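Local structure of SmhB (Serratia marcescens, 6ZZ5) at residues N13-Q18 against I73-N78; E84-I89 against T319-V324; E293-N298 against R310-T315. The protein is the B component of a tripartite alpha-pore-forming toxin, in its soluble form, and probably joins its partner components in building membrane pores. All blocks are in the same frame, centred on the assembly; numbering follows the deposited sequence.

Overall arrangement
Three helix-helix contacts sample one elongated helical bundle, from its middle toward one end: their centres lie about 10, 27 and 35 Å from the centre of the chain. Contacts 1 and 2 both use helix 44-92, about 17 Å apart between centres, while contact 3 is nested inside the loop closed by contact 2. Contacts 2 and 3 touch, with Gln86 CG 3.7 Å from Phe313 CE1. All four touching residues of contact 1 are buried; contacts 2 and 3 each have two buried and one partly exposed, so none is a surface contact. Contact 1 joins two amides through water, contact 2 sets valine methyls against amides beside a second water bridge, and contact 3 is apolar across its segments.

Contact 1: N13-Q18 against I73-N78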
# COMPACT_ATOMS: atom_id res chain seq x y z
N ASN A 13 10.01 -5.87 2.32
CA ASN A 13 9.27 -6.47 1.18
C ASN A 13 7.76 -6.20 1.37
O ASN A 13 7.12 -5.77 0.38
CB ASN A 13 9.54 -7.96 1.00
CG ASN A 13 10.95 -8.27 0.51
OD1 ASN A 13 11.65 -7.39 0.01
ND2 ASN A 13 11.33 -9.54 0.60
N ALA A 14 7.23 -6.42 2.58
CA ALA A 14 5.78 -6.31 2.86
C ALA A 14 5.35 -4.84 2.77
O ALA A 14 4.32 -4.55 2.17
CB ALA A 14 5.43 -6.92 4.19
N GLN A 15 6.16 -3.90 3.31
CA GLN A 15 5.73 -2.51 3.36
C GLN A 15 5.82 -1.92 1.96
O GLN A 15 4.94 -1.15 1.61
CB GLN A 15 6.60 -1.66 4.26
CG GLN A 15 6.06 -0.27 4.44
CD GLN A 15 6.80 0.53 5.49
OE1 GLN A 15 8.01 0.61 5.54
NE2 GLN A 15 6.03 1.24 6.30
N SER A 16 6.90 -2.25 1.22
CA SER A 16 7.13 -1.77 -0.16
C SER A 16 6.01 -2.22 -1.13
O SER A 16 5.52 -1.40 -1.93
CB SER A 16 8.49 -2.19 -0.62
OG SER A 16 9.42 -1.52 0.22
N SER A 17 5.62 -3.47 -1.06
CA SER A 17 4.58 -4.04 -1.95
C SER A 17 3.23 -3.41 -1.57
O SER A 17 2.54 -2.92 -2.47
CB SER A 17 4.55 -5.55 -1.86
OG SER A 17 4.42 -5.97 -0.54
N GLN A 18 2.95 -3.31 -0.27
CA GLN A 18 1.67 -2.69 0.18
C GLN A 18 1.63 -1.22 -0.22
O GLN A 18 0.54 -0.75 -0.63
CB GLN A 18 1.45 -2.87 1.68
CG GLN A 18 0.00 -2.63 2.08
CD GLN A 18 -0.30 -1.16 2.25
OE1 GLN A 18 0.56 -0.35 2.61
NE2 GLN A 18 -1.56 -0.81 2.02
N ILE A 73 9.74 5.09 0.93
CA ILE A 73 10.93 4.96 0.05
C ILE A 73 12.18 5.28 0.87
O ILE A 73 13.21 4.57 0.73
CB ILE A 73 10.78 5.83 -1.21
CG1 ILE A 73 9.59 5.32 -2.05
CG2 ILE A 73 12.08 5.85 -1.99
CD1 ILE A 73 9.15 6.27 -3.15
N ARG A 74 12.08 6.31 1.70
CA ARG A 74 13.18 6.71 2.58
C ARG A 74 13.59 5.50 3.44
O ARG A 74 14.82 5.30 3.64
CB ARG A 74 12.75 7.95 3.35
CG ARG A 74 13.68 8.34 4.48
CD ARG A 74 15.00 8.75 3.89
NE ARG A 74 14.89 9.90 3.01
CZ ARG A 74 15.88 10.34 2.24
NH1 ARG A 74 15.70 11.42 1.48
NH2 ARG A 74 17.04 9.71 2.22
N ASN A 75 12.59 4.75 3.96
CA ASN A 75 12.85 3.62 4.86
C ASN A 75 13.72 2.63 4.07
O ASN A 75 14.67 2.07 4.64
CB ASN A 75 11.59 2.93 5.33
CG ASN A 75 11.93 1.72 6.17
OD1 ASN A 75 12.40 1.90 7.29
ND2 ASN A 75 11.65 0.53 5.68
N VAL A 76 13.41 2.40 2.80
CA VAL A 76 14.18 1.42 2.00
C VAL A 76 15.62 1.95 1.86
O VAL A 76 16.56 1.12 1.93
CB VAL A 76 13.54 1.15 0.62
CG1 VAL A 76 14.42 0.28 -0.22
CG2 VAL A 76 12.15 0.56 0.75
N THR A 77 15.80 3.22 1.58
CA THR A 77 17.15 3.85 1.51
C THR A 77 17.89 3.67 2.85
O THR A 77 19.11 3.42 2.88
CB THR A 77 17.05 5.35 1.17
OG1 THR A 77 16.33 5.38 -0.06
CG2 THR A 77 18.41 6.03 1.06
N ASN A 78 17.18 3.80 3.95
CA ASN A 78 17.78 3.68 5.32
C ASN A 78 18.24 2.24 5.53
O ASN A 78 19.29 2.06 6.10
CB ASN A 78 16.79 4.09 6.42
CG ASN A 78 16.47 5.56 6.40
OD1 ASN A 78 17.20 6.32 5.77
ND2 ASN A 78 15.43 5.97 7.10
O HOH W 1 9.93 0.02 3.42
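Gln15 and Asn75 face each other across two roughly antiparallel helices, 4-30 and 44-92, inside the helical bundle of this HBL-family toxin component. Their amides do not bond directly: Gln15 OE1 and Asn75 ND2 stand 3.6 Å apart, and one water closes the gap. It donates to Gln15 OE1 at 2.9 Å and accepts from Asn75 ND2, also at 2.9 Å. The two amide planes are turned 77° from one another, and the path through the water is sharply bent. Gln15 is suited to its place by length, since its CG is anti to the backbone N (chi1 -173°) and the extended chain carries the amide out across the interface. Asn75, one methylene shorter, keeps its amide nearer its own helix and uses both ends of it: while ND2 serves the water, OD1 accepts from Trp285 NE1 of helix 252-300, which fixes the rotation of the group. Ala278 and Met281 of that same helix pack against Gln15 and Asn75, so the bridge lies among buried residues, with Gln15 OE1 and both ends of the Asn75 amide bonded. Beside it the helices meet through smaller groups. Ser16 is slim enough to let Val76 approach, and its hydroxyl is turned back to donate to Met12 O, one helical turn earlier, which leaves Val76 CG2 packed against Ser16 OG at 3.5 Å.

Contact 2: E84-I89 against T319-V324. With EDO (1,2-ethanediol), chain I.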
# COMPACT_ATOMS: atom_id res chain seq x y z
N GLU A 84 24.87 -1.34 4.25
CA GLU A 84 26.17 -0.90 3.69
C GLU A 84 27.14 -0.57 4.85
O GLU A 84 28.31 -0.90 4.80
CB GLU A 84 26.02 0.27 2.71
CG GLU A 84 25.35 -0.10 1.41
CD GLU A 84 26.15 -1.03 0.50
OE1 GLU A 84 27.29 -1.37 0.87
OE2 GLU A 84 25.62 -1.37 -0.60
N THR A 85 26.66 0.10 5.88
CA THR A 85 27.49 0.45 7.06
C THR A 85 27.86 -0.86 7.80
O THR A 85 29.00 -0.99 8.23
CB THR A 85 26.74 1.40 7.97
OG1 THR A 85 26.45 2.59 7.22
CG2 THR A 85 27.56 1.75 9.18
N GLN A 86 26.94 -1.80 7.90
CA GLN A 86 27.22 -3.09 8.57
C GLN A 86 28.29 -3.81 7.74
O GLN A 86 29.22 -4.37 8.35
CB GLN A 86 25.97 -3.91 8.81
CG GLN A 86 26.24 -5.11 9.70
CD GLN A 86 25.04 -6.00 9.91
OE1 GLN A 86 24.16 -5.68 10.72
NE2 GLN A 86 25.00 -7.10 9.19
N ASN A 87 28.18 -3.81 6.42
CA ASN A 87 29.22 -4.46 5.57
C ASN A 87 30.57 -3.73 5.71
O ASN A 87 31.64 -4.38 5.57
CB ASN A 87 28.81 -4.59 4.10
CG ASN A 87 28.03 -5.85 3.81
OD1 ASN A 87 27.84 -6.71 4.70
ND2 ASN A 87 27.56 -5.94 2.56
N LEU A 88 30.56 -2.42 5.83
CA LEU A 88 31.81 -1.65 6.05
C LEU A 88 32.50 -2.17 7.33
O LEU A 88 33.66 -2.52 7.27
CB LEU A 88 31.47 -0.17 6.14
CG LEU A 88 32.64 0.77 6.46
CD1 LEU A 88 33.67 0.75 5.36
CD2 LEU A 88 32.11 2.18 6.63
N ILE A 89 31.76 -2.26 8.44
CA ILE A 89 32.26 -2.85 9.73
C ILE A 89 32.82 -4.24 9.47
O ILE A 89 33.97 -4.51 9.87
CB ILE A 89 31.13 -2.90 10.78
CG1 ILE A 89 30.68 -1.51 11.21
CG2 ILE A 89 31.46 -3.75 11.98
CD1 ILE A 89 31.76 -0.57 11.48
N THR A 319 26.20 -14.06 4.68
CA THR A 319 24.99 -14.93 4.79
C THR A 319 23.74 -14.21 4.29
O THR A 319 23.29 -14.61 3.24
CB THR A 319 24.81 -15.53 6.20
OG1 THR A 319 24.69 -14.49 7.15
CG2 THR A 319 25.94 -16.44 6.57
N SER A 320 23.17 -13.21 4.97
CA SER A 320 21.86 -12.67 4.52
C SER A 320 21.97 -11.20 4.11
O SER A 320 20.92 -10.63 3.74
CB SER A 320 20.75 -12.93 5.51
OG SER A 320 19.48 -12.74 4.89
N VAL A 321 23.17 -10.56 4.10
CA VAL A 321 23.18 -9.10 3.83
C VAL A 321 23.01 -8.86 2.32
O VAL A 321 22.30 -7.92 1.93
CB VAL A 321 24.39 -8.42 4.46
CG1 VAL A 321 24.45 -6.98 4.05
CG2 VAL A 321 24.32 -8.60 5.98
N THR A 322 23.55 -9.72 1.49
CA THR A 322 23.57 -9.47 0.04
C THR A 322 22.13 -9.48 -0.49
O THR A 322 21.79 -8.65 -1.33
CB THR A 322 24.47 -10.47 -0.68
OG1 THR A 322 25.81 -10.12 -0.29
CG2 THR A 322 24.30 -10.34 -2.17
N LYS A 323 21.32 -10.38 0.03
CA LYS A 323 19.91 -10.51 -0.41
C LYS A 323 19.15 -9.22 -0.02
O LYS A 323 18.40 -8.69 -0.82
CB LYS A 323 19.34 -11.79 0.19
CG LYS A 323 17.82 -11.97 0.05
CD LYS A 323 17.34 -13.25 0.73
CE LYS A 323 17.68 -13.24 2.21
NZ LYS A 323 17.11 -14.40 2.94
N VAL A 324 19.37 -8.69 1.17
CA VAL A 324 18.71 -7.46 1.60
C VAL A 324 19.20 -6.30 0.73
O VAL A 324 18.35 -5.48 0.27
CB VAL A 324 18.88 -7.18 3.09
CG1 VAL A 324 18.19 -5.89 3.43
CG2 VAL A 324 18.35 -8.35 3.90
C1 EDO I . 24.65 -8.37 13.42
O1 EDO I . 24.06 -9.66 13.51
C2 EDO I . 23.62 -7.31 13.37
O2 EDO I . 22.79 -7.44 12.22
O HOH W 2 26.68 -8.76 1.81
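Val321 holds CG1 anti to its backbone N (chi1 174°) and CG2 anti to its carbonyl carbon, a fork that gives each methyl its own amide on helix 44-92. Gln86 meets it with CG likewise anti to the backbone N (chi1 -170°) and the chain extended, so that NE2 comes to 3.6 Å from Val321 CG2 as the two side chains pass at a slant. Asn87 slides past the valine in the opposite sense, and Val321 CG1 rests beside both amide atoms, 3.5 Å from Asn87 OD1 and 3.6 Å from Asn87 ND2. A branched, compact valine suits this spot because its two methyls each lie against an amide without competing for the amides' hydrogen bonds. Those bonds lead outward. Gln86 OE1 is hydrogen-bonded to Tyr82 OH, one turn back on its own helix, and also accepts from O2 of a bound ethanediol at 2.7 Å; that diol, probably from the crystallisation liquor, is bonded in turn to Glu291. Asn87 ND2 donates to a water at 3.0 Å, which lies 2.6 Å from Thr322 OG1, in hydrogen-bonding contact with it. Between 84-89 and 319-324 the direct contact is thus methyl packing, and the polar link runs through a water: the valine packs on the amides, whose bonds to Tyr82, the diol and the water point past it.

Contact 3: E293-N298 against R310-T315; sequences ETLNAN and RQLFLT. With SO4 (sulfate ion), chain D.
Leu295 projects from helix 252-300 toward Leu312 and Phe313 of helix 306-319; these two successive helices are joined by a short turn. Walking along 293-298, Glu293 faces another neighbour, forming a long, weak ion pair with Lys114 of helix 99-151. Thr294 turns its hydroxyl back along its own helix to Ser290 O, which satisfies it locally. Leu295 then carries the contact. Its CG is anti to the carbonyl carbon (chi1 -66°), and its branched end meets that of Leu312 tip to tip: Leu312 CD2 lies 3.7 Å from Leu295 CD1 and 3.8 Å from Leu295 CD2, seated between the two methyls. With the CA atoms of Leu295 and Leu312 10.2 Å apart, the nearest such pair, long branched leucines suit both positions because their methyls meet midway. The Phe313 ring adds a looser flank, its CE2 4.4 Å from Leu295 CD1. Next, Asn296 packs on Leu103 and Leu106 of helix 99-151, while Asn298 bonds through its backbone to Ile304, which links the end of helix 252-300 to the turn.

Polar chemistry of segment 310-315 lies away from the leucines. Thr315 OG1 donates to Gln311 O at 2.9 Å, while Thr315 N reaches the same oxygen from the other face of the carbonyl plane. Arg310 presents its guanidinium edge to a sulfate, probably from the crystallisation liquor: NH2 donates to O3 at 2.7 Å, almost straight (176°), and NH1 to O1 at 3.2 Å. Across these segments the contact is apolar and should rest mainly on dispersion and the exclusion of water, whereas the arginine offers a positive site that an anion can occupy.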
# COMPACT_ATOMS: atom_id res chain seq x y z
N GLU A 293 22.59 -2.90 20.57
CA GLU A 293 22.76 -2.39 21.95
C GLU A 293 23.24 -3.52 22.86
O GLU A 293 24.12 -3.27 23.67
CB GLU A 293 21.47 -1.75 22.49
CG GLU A 293 21.21 -0.40 21.86
CD GLU A 293 19.81 0.19 22.01
OE1 GLU A 293 19.01 -0.41 22.74
OE2 GLU A 293 19.52 1.24 21.36
N THR A 294 22.68 -4.72 22.73
CA THR A 294 23.10 -5.89 23.54
C THR A 294 24.57 -6.24 23.28
O THR A 294 25.31 -6.51 24.27
CB THR A 294 22.14 -7.06 23.36
OG1 THR A 294 20.86 -6.52 23.68
CG2 THR A 294 22.41 -8.18 24.34
N LEU A 295 24.99 -6.26 22.02
CA LEU A 295 26.40 -6.52 21.67
C LEU A 295 27.29 -5.51 22.37
O LEU A 295 28.34 -5.91 22.95
CB LEU A 295 26.57 -6.49 20.15
CG LEU A 295 25.85 -7.61 19.38
CD1 LEU A 295 25.89 -7.32 17.90
CD2 LEU A 295 26.45 -8.99 19.65
N ASN A 296 26.94 -4.22 22.29
CA ASN A 296 27.72 -3.09 22.86
C ASN A 296 27.88 -3.27 24.37
O ASN A 296 28.99 -3.25 24.85
CB ASN A 296 27.05 -1.75 22.51
CG ASN A 296 27.99 -0.59 22.77
OD1 ASN A 296 29.13 -0.79 23.15
ND2 ASN A 296 27.58 0.61 22.43
N ALA A 297 26.78 -3.51 25.09
CA ALA A 297 26.76 -3.76 26.55
C ALA A 297 27.59 -5.02 26.88
O ALA A 297 28.43 -4.98 27.82
CB ALA A 297 25.31 -3.85 27.07
N ASN A 298 27.45 -6.06 26.08
CA ASN A 298 28.08 -7.38 26.35
C ASN A 298 29.59 -7.28 26.15
O ASN A 298 30.38 -7.88 26.90
CB ASN A 298 27.40 -8.48 25.55
CG ASN A 298 26.13 -8.97 26.23
OD1 ASN A 298 25.92 -8.66 27.39
ND2 ASN A 298 25.26 -9.66 25.51
N ARG A 310 34.12 -10.56 15.50
CA ARG A 310 34.68 -10.96 14.20
C ARG A 310 33.81 -12.06 13.57
O ARG A 310 33.41 -11.89 12.40
CB ARG A 310 36.15 -11.34 14.35
CG ARG A 310 37.00 -10.18 14.79
CD ARG A 310 38.49 -10.41 14.57
NE ARG A 310 38.97 -11.11 15.72
CZ ARG A 310 39.61 -10.60 16.77
NH1 ARG A 310 39.96 -9.32 16.85
NH2 ARG A 310 39.92 -11.40 17.76
N GLN A 311 33.52 -13.14 14.32
CA GLN A 311 32.70 -14.28 13.84
C GLN A 311 31.35 -13.74 13.37
O GLN A 311 30.90 -14.08 12.24
CB GLN A 311 32.52 -15.36 14.93
CG GLN A 311 31.85 -16.67 14.49
CD GLN A 311 30.35 -16.68 14.19
OE1 GLN A 311 29.55 -15.98 14.84
NE2 GLN A 311 29.95 -17.46 13.17
N LEU A 312 30.70 -12.92 14.20
CA LEU A 312 29.31 -12.51 13.95
C LEU A 312 29.24 -11.63 12.70
O LEU A 312 28.36 -11.87 11.84
CB LEU A 312 28.80 -11.77 15.17
CG LEU A 312 27.36 -11.28 15.03
CD1 LEU A 312 26.42 -12.45 14.99
CD2 LEU A 312 27.02 -10.37 16.19
N PHE A 313 30.14 -10.68 12.58
CA PHE A 313 30.12 -9.70 11.47
C PHE A 313 30.68 -10.33 10.19
O PHE A 313 30.17 -9.98 9.12
CB PHE A 313 30.80 -8.40 11.89
CG PHE A 313 29.87 -7.53 12.70
CD1 PHE A 313 28.97 -6.70 12.08
CD2 PHE A 313 29.84 -7.59 14.08
CE1 PHE A 313 28.12 -5.90 12.82
CE2 PHE A 313 28.96 -6.82 14.82
CZ PHE A 313 28.09 -5.97 14.20
N LEU A 314 31.68 -11.20 10.24
CA LEU A 314 32.09 -11.89 8.99
C LEU A 314 30.93 -12.74 8.50
O LEU A 314 30.57 -12.57 7.38
CB LEU A 314 33.35 -12.71 9.20
CG LEU A 314 34.65 -11.93 9.44
CD1 LEU A 314 35.75 -12.84 9.97
CD2 LEU A 314 35.13 -11.27 8.17
N THR A 315 30.32 -13.59 9.35
CA THR A 315 29.17 -14.44 8.96
C THR A 315 28.01 -13.58 8.44
O THR A 315 27.40 -13.95 7.37
CB THR A 315 28.81 -15.39 10.12
OG1 THR A 315 30.04 -16.08 10.35
CG2 THR A 315 27.68 -16.34 9.81
S SO4 D . 41.60 -9.23 20.48
O1 SO4 D . 41.01 -8.19 19.65
O2 SO4 D . 43.03 -9.15 20.41
O3 SO4 D . 41.17 -10.51 20.00
O4 SO4 D . 41.16 -9.07 21.84